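Aminotransferase class I and II (Streptococcus suis 89/1591, PDB 3OP7) is probably a pyridoxal-phosphate-dependent aminotransferase, expected to shuttle amino groups between amino acids and keto acids through a lysine-bound cofactor. Local coordinates at residues I151-N162 with I182-D193. Residues are numbered along the deposited sequence; the frame is centred on the assembly and turned at random.
Sequences IRPTTKMICINN and IASEVGAYILSD
Met157 and Tyr189 open a run of five parallel bridges, ending at Asn161 and Asp193, that joins strands 157-161 and 189-193 of a beta-alpha-beta unit, connected through helix 173-184, in the large-domain sheet of the fold type I (aspartate aminotransferase) family of PLP enzymes. The axes of the two strands approach to 4.6 Å, and six backbone N-H...O bonds alternate between the segments, from Tyr189 N to Lys156 O at one end to Asn162 N to Asp193 O at the other. Ile160 N to Leu191 O is the straightest, 174° at the hydrogen.

Selenomethionine Met157 can be followed outward along the face it shares with Tyr189 and Leu191. Its CB lies near Tyr189 O; CG, anti to the backbone N, passes the same oxygen and Tyr189 CB. SE then packs on Leu191 CB at 4.0 Å, and a bend at chi3 (-71°) turns CE back to Tyr189 CD2, 3.9 Å away, oblique to the ring. Helix 89-101 covers this face through Val97, Leu98 and Leu101.

On the face carrying Ile158 and Ile160, Ile158 CD1 reaches Ala183 CB of the connecting helix. Ile160 CG1 lies 3.4 Å from Ser192 OG, a hydroxyl hydrogen-bonded to Glu194. On the N-terminal side of the bridges, water 1 donates to both Thr155 O and Val186 O, and water 2 to Lys156 O and Gly187 O, tying the loops together.

At the C-terminal end of strand 189-193, Asp193 OD2 hydrogen-bonds N1 of the lysine-linked PLP at position 222, as in related fold type I aminotransferases, and also bonds Asn94 ND2. Asp193 O is gripped from opposite faces of its carbonyl plane, by Asn162 N and by Asn161 ND2, the latter at 2.8 Å and 46° out of that plane.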
loop_
_atom_site.group_PDB
_atom_site.type_symbol
_atom_site.label_atom_id
_atom_site.label_comp_id
_atom_site.label_asym_id
_atom_site.label_seq_id
_atom_site.Cartn_x
_atom_site.Cartn_y
_atom_site.Cartn_z
ATOM N N ILE A 151 -14.259 -3.877 -27.995
ATOM C CA ILE A 151 -14.790 -4.876 -27.050
ATOM C C ILE A 151 -14.880 -6.242 -27.724
ATOM O O ILE A 151 -15.135 -6.355 -28.948
ATOM C CB ILE A 151 -16.168 -4.424 -26.471
ATOM C CG1 ILE A 151 -16.501 -5.221 -25.197
ATOM C CG2 ILE A 151 -17.249 -4.474 -27.529
ATOM C CD1 ILE A 151 -17.521 -4.600 -24.249
ATOM N N ARG A 152 -14.739 -7.270 -26.912
ATOM C CA ARG A 152 -14.732 -8.648 -27.355
ATOM C C ARG A 152 -15.703 -9.423 -26.506
ATOM O O ARG A 152 -15.973 -9.015 -25.359
ATOM C CB ARG A 152 -13.342 -9.252 -27.131
ATOM C CG ARG A 152 -12.207 -8.577 -27.897
ATOM C CD ARG A 152 -10.906 -9.321 -27.530
ATOM N NE ARG A 152 -9.744 -8.619 -28.074
ATOM C CZ ARG A 152 -8.485 -9.016 -27.876
ATOM N NH1 ARG A 152 -8.228 -10.088 -27.157
ATOM N NH2 ARG A 152 -7.487 -8.293 -28.348
ATOM N N PRO A 153 -16.090 -10.620 -26.979
ATOM C CA PRO A 153 -17.055 -11.410 -26.241
ATOM C C PRO A 153 -16.632 -11.698 -24.826
ATOM O O PRO A 153 -17.485 -11.828 -23.954
ATOM C CB PRO A 153 -17.169 -12.679 -27.077
ATOM C CG PRO A 153 -17.003 -12.161 -28.492
ATOM C CD PRO A 153 -15.928 -11.113 -28.364
ATOM N N THR A 154 -15.328 -11.760 -24.609
ATOM C CA THR A 154 -14.763 -12.137 -23.302
ATOM C C THR A 154 -14.067 -10.985 -22.594
ATOM O O THR A 154 -13.331 -11.208 -21.607
ATOM C CB THR A 154 -13.752 -13.346 -23.424
ATOM O OG1 THR A 154 -12.658 -12.991 -24.286
ATOM C CG2 THR A 154 -14.457 -14.623 -23.939
ATOM N N THR A 155 -14.296 -9.726 -23.013
ATOM C CA THR A 155 -13.632 -8.628 -22.352
ATOM C C THR A 155 -13.950 -8.679 -20.863
ATOM O O THR A 155 -15.110 -8.718 -20.478
ATOM C CB THR A 155 -14.003 -7.276 -22.989
ATOM O OG1 THR A 155 -13.535 -7.238 -24.347
ATOM C CG2 THR A 155 -13.442 -6.028 -22.189
ATOM N N LYS A 156 -12.919 -8.643 -20.044
ATOM C CA LYS A 156 -13.075 -8.763 -18.592
ATOM C C LYS A 156 -13.380 -7.467 -17.883
ATOM O O LYS A 156 -14.178 -7.446 -16.919
ATOM C CB LYS A 156 -11.845 -9.354 -17.953
ATOM C CG LYS A 156 -11.972 -9.355 -16.418
ATOM C CD LYS A 156 -11.203 -10.363 -15.620
ATOM C CE LYS A 156 -11.754 -11.768 -15.698
ATOM N NZ LYS A 156 -10.720 -12.666 -15.071
HETATM N N MSE A 157 -12.753 -6.378 -18.339
HETATM C CA MSE A 157 -12.801 -5.116 -17.619
HETATM C C MSE A 157 -12.521 -3.944 -18.534
HETATM O O MSE A 157 -11.719 -4.061 -19.446
HETATM C CB MSE A 157 -11.774 -5.128 -16.467
HETATM C CG MSE A 157 -11.835 -3.868 -15.578
HETATM SE SE MSE A 157 -10.574 -3.925 -14.157
HETATM C CE MSE A 157 -11.448 -5.305 -13.121
ATOM N N ILE A 158 -13.240 -2.838 -18.308
ATOM C CA ILE A 158 -12.995 -1.558 -18.903
ATOM C C ILE A 158 -12.621 -0.613 -17.758
ATOM O O ILE A 158 -13.336 -0.562 -16.730
ATOM C CB ILE A 158 -14.244 -1.009 -19.613
ATOM C CG1 ILE A 158 -14.654 -1.934 -20.756
ATOM C CG2 ILE A 158 -13.994 0.427 -20.194
ATOM C CD1 ILE A 158 -16.101 -1.713 -21.244
ATOM N N CYS A 159 -11.493 0.078 -17.918
ATOM C CA CYS A 159 -11.011 1.031 -16.921
ATOM C C CYS A 159 -11.207 2.448 -17.382
ATOM O O CYS A 159 -10.796 2.825 -18.502
ATOM C CB CYS A 159 -9.531 0.774 -16.602
ATOM S SG CYS A 159 -9.120 -0.854 -16.048
ATOM N N ILE A 160 -11.852 3.255 -16.531
ATOM C CA ILE A 160 -12.003 4.672 -16.748
ATOM C C ILE A 160 -11.588 5.465 -15.508
ATOM O O ILE A 160 -11.464 4.917 -14.418
ATOM C CB ILE A 160 -13.460 5.024 -17.104
ATOM C CG1 ILE A 160 -14.425 4.763 -15.931
ATOM C CG2 ILE A 160 -13.919 4.292 -18.401
ATOM C CD1 ILE A 160 -15.891 5.308 -16.250
ATOM N N ASN A 161 -11.403 6.771 -15.682
ATOM C CA ASN A 161 -11.000 7.677 -14.630
ATOM C C ASN A 161 -11.953 8.866 -14.862
ATOM O O ASN A 161 -11.935 9.519 -15.906
ATOM C CB ASN A 161 -9.518 7.993 -14.840
ATOM C CG ASN A 161 -8.879 8.888 -13.784
ATOM O OD1 ASN A 161 -7.812 9.478 -14.073
ATOM N ND2 ASN A 161 -9.445 8.959 -12.574
ATOM N N ASN A 162 -12.824 9.115 -13.894
ATOM C CA ASN A 162 -13.935 10.038 -14.070
ATOM C C ASN A 162 -14.068 10.924 -12.814
ATOM O O ASN A 162 -14.539 10.447 -11.776
ATOM C CB ASN A 162 -15.240 9.273 -14.301
ATOM C CG ASN A 162 -16.267 10.087 -15.104
ATOM O OD1 ASN A 162 -15.897 10.913 -15.993
ATOM N ND2 ASN A 162 -17.550 9.913 -14.777
ATOM N N ILE A 182 -22.859 -1.048 -23.281
ATOM C CA ILE A 182 -21.840 -1.779 -24.030
ATOM C C ILE A 182 -21.157 -2.857 -23.160
ATOM O O ILE A 182 -21.073 -4.048 -23.569
ATOM C CB ILE A 182 -20.765 -0.845 -24.614
ATOM C CG1 ILE A 182 -21.358 0.134 -25.629
ATOM C CG2 ILE A 182 -19.652 -1.676 -25.256
ATOM C CD1 ILE A 182 -20.378 1.328 -25.946
ATOM N N ALA A 183 -20.723 -2.483 -21.939
ATOM C CA ALA A 183 -20.103 -3.402 -20.999
ATOM C C ALA A 183 -21.042 -4.554 -20.642
ATOM O O ALA A 183 -20.616 -5.706 -20.561
ATOM C CB ALA A 183 -19.639 -2.680 -19.681
ATOM N N SER A 184 -22.329 -4.238 -20.494
ATOM C CA SER A 184 -23.321 -5.252 -20.145
ATOM C C SER A 184 -23.513 -6.317 -21.190
ATOM O O SER A 184 -23.965 -7.393 -20.851
ATOM C CB SER A 184 -24.698 -4.613 -19.898
ATOM O OG SER A 184 -24.570 -3.805 -18.776
ATOM N N GLU A 185 -23.224 -6.034 -22.467
ATOM C CA GLU A 185 -23.329 -7.071 -23.484
ATOM C C GLU A 185 -22.474 -8.306 -23.188
ATOM O O GLU A 185 -22.822 -9.422 -23.629
ATOM C CB GLU A 185 -22.954 -6.565 -24.885
ATOM C CG GLU A 185 -23.975 -5.739 -25.595
ATOM C CD GLU A 185 -25.281 -6.478 -25.853
ATOM O OE1 GLU A 185 -25.402 -7.304 -26.801
ATOM O OE2 GLU A 185 -26.208 -6.215 -25.076
ATOM N N VAL A 186 -21.356 -8.103 -22.486
ATOM C CA VAL A 186 -20.416 -9.174 -22.188
ATOM C C VAL A 186 -20.188 -9.405 -20.704
ATOM O O VAL A 186 -19.429 -10.324 -20.327
ATOM C CB VAL A 186 -19.052 -8.949 -22.888
ATOM C CG1 VAL A 186 -19.244 -8.704 -24.375
ATOM C CG2 VAL A 186 -18.336 -7.803 -22.294
ATOM N N GLY A 187 -20.862 -8.645 -19.832
ATOM C CA GLY A 187 -20.643 -8.806 -18.395
ATOM C C GLY A 187 -19.269 -8.284 -17.941
ATOM O O GLY A 187 -18.708 -8.748 -16.933
ATOM N N ALA A 188 -18.696 -7.322 -18.674
ATOM C CA ALA A 188 -17.401 -6.742 -18.290
ATOM C C ALA A 188 -17.569 -5.866 -17.054
ATOM O O ALA A 188 -18.562 -5.168 -16.909
ATOM C CB ALA A 188 -16.803 -5.893 -19.451
ATOM N N TYR A 189 -16.597 -5.896 -16.161
ATOM C CA TYR A 189 -16.584 -4.970 -15.059
ATOM C C TYR A 189 -16.206 -3.651 -15.645
ATOM O O TYR A 189 -15.494 -3.596 -16.650
ATOM C CB TYR A 189 -15.483 -5.267 -14.083
ATOM C CG TYR A 189 -15.568 -6.583 -13.344
ATOM C CD1 TYR A 189 -16.577 -6.815 -12.460
ATOM C CD2 TYR A 189 -14.582 -7.580 -13.530
ATOM C CE1 TYR A 189 -16.643 -8.045 -11.759
ATOM C CE2 TYR A 189 -14.628 -8.787 -12.841
ATOM C CZ TYR A 189 -15.656 -9.010 -11.951
ATOM O OH TYR A 189 -15.696 -10.209 -11.261
ATOM N N ILE A 190 -16.605 -2.592 -14.973
ATOM C CA ILE A 190 -16.070 -1.253 -15.243
ATOM C C ILE A 190 -15.463 -0.710 -13.952
ATOM O O ILE A 190 -16.167 -0.483 -12.965
ATOM C CB ILE A 190 -17.128 -0.253 -15.777
ATOM C CG1 ILE A 190 -17.717 -0.709 -17.124
ATOM C CG2 ILE A 190 -16.457 1.139 -15.928
ATOM C CD1 ILE A 190 -18.912 0.109 -17.617
ATOM N N LEU A 191 -14.139 -0.561 -13.952
ATOM C CA LEU A 191 -13.409 0.023 -12.838
ATOM C C LEU A 191 -13.386 1.517 -13.153
ATOM O O LEU A 191 -12.965 1.929 -14.262
ATOM C CB LEU A 191 -11.982 -0.461 -12.817
ATOM C CG LEU A 191 -11.001 0.278 -11.866
ATOM C CD1 LEU A 191 -11.565 0.355 -10.393
ATOM C CD2 LEU A 191 -9.584 -0.365 -11.874
ATOM N N SER A 192 -13.903 2.323 -12.240
ATOM C CA SER A 192 -13.891 3.773 -12.400
ATOM C C SER A 192 -13.186 4.460 -11.217
ATOM O O SER A 192 -13.645 4.393 -10.078
ATOM C CB SER A 192 -15.332 4.270 -12.530
ATOM O OG SER A 192 -15.366 5.672 -12.765
ATOM N N ASP A 193 -12.016 5.026 -11.480
ATOM C CA ASP A 193 -11.286 5.796 -10.510
ATOM C C ASP A 193 -11.903 7.207 -10.480
ATOM O O ASP A 193 -11.836 7.982 -11.463
ATOM C CB ASP A 193 -9.801 5.791 -10.883
ATOM C CG ASP A 193 -8.942 6.737 -10.037
ATOM O OD1 ASP A 193 -9.445 7.725 -9.472
ATOM O OD2 ASP A 193 -7.723 6.556 -10.068
HETATM O O HOH W 1 -16.646 -10.841 -20.207
HETATM O O HOH W 2 -15.868 -9.840 -16.283
#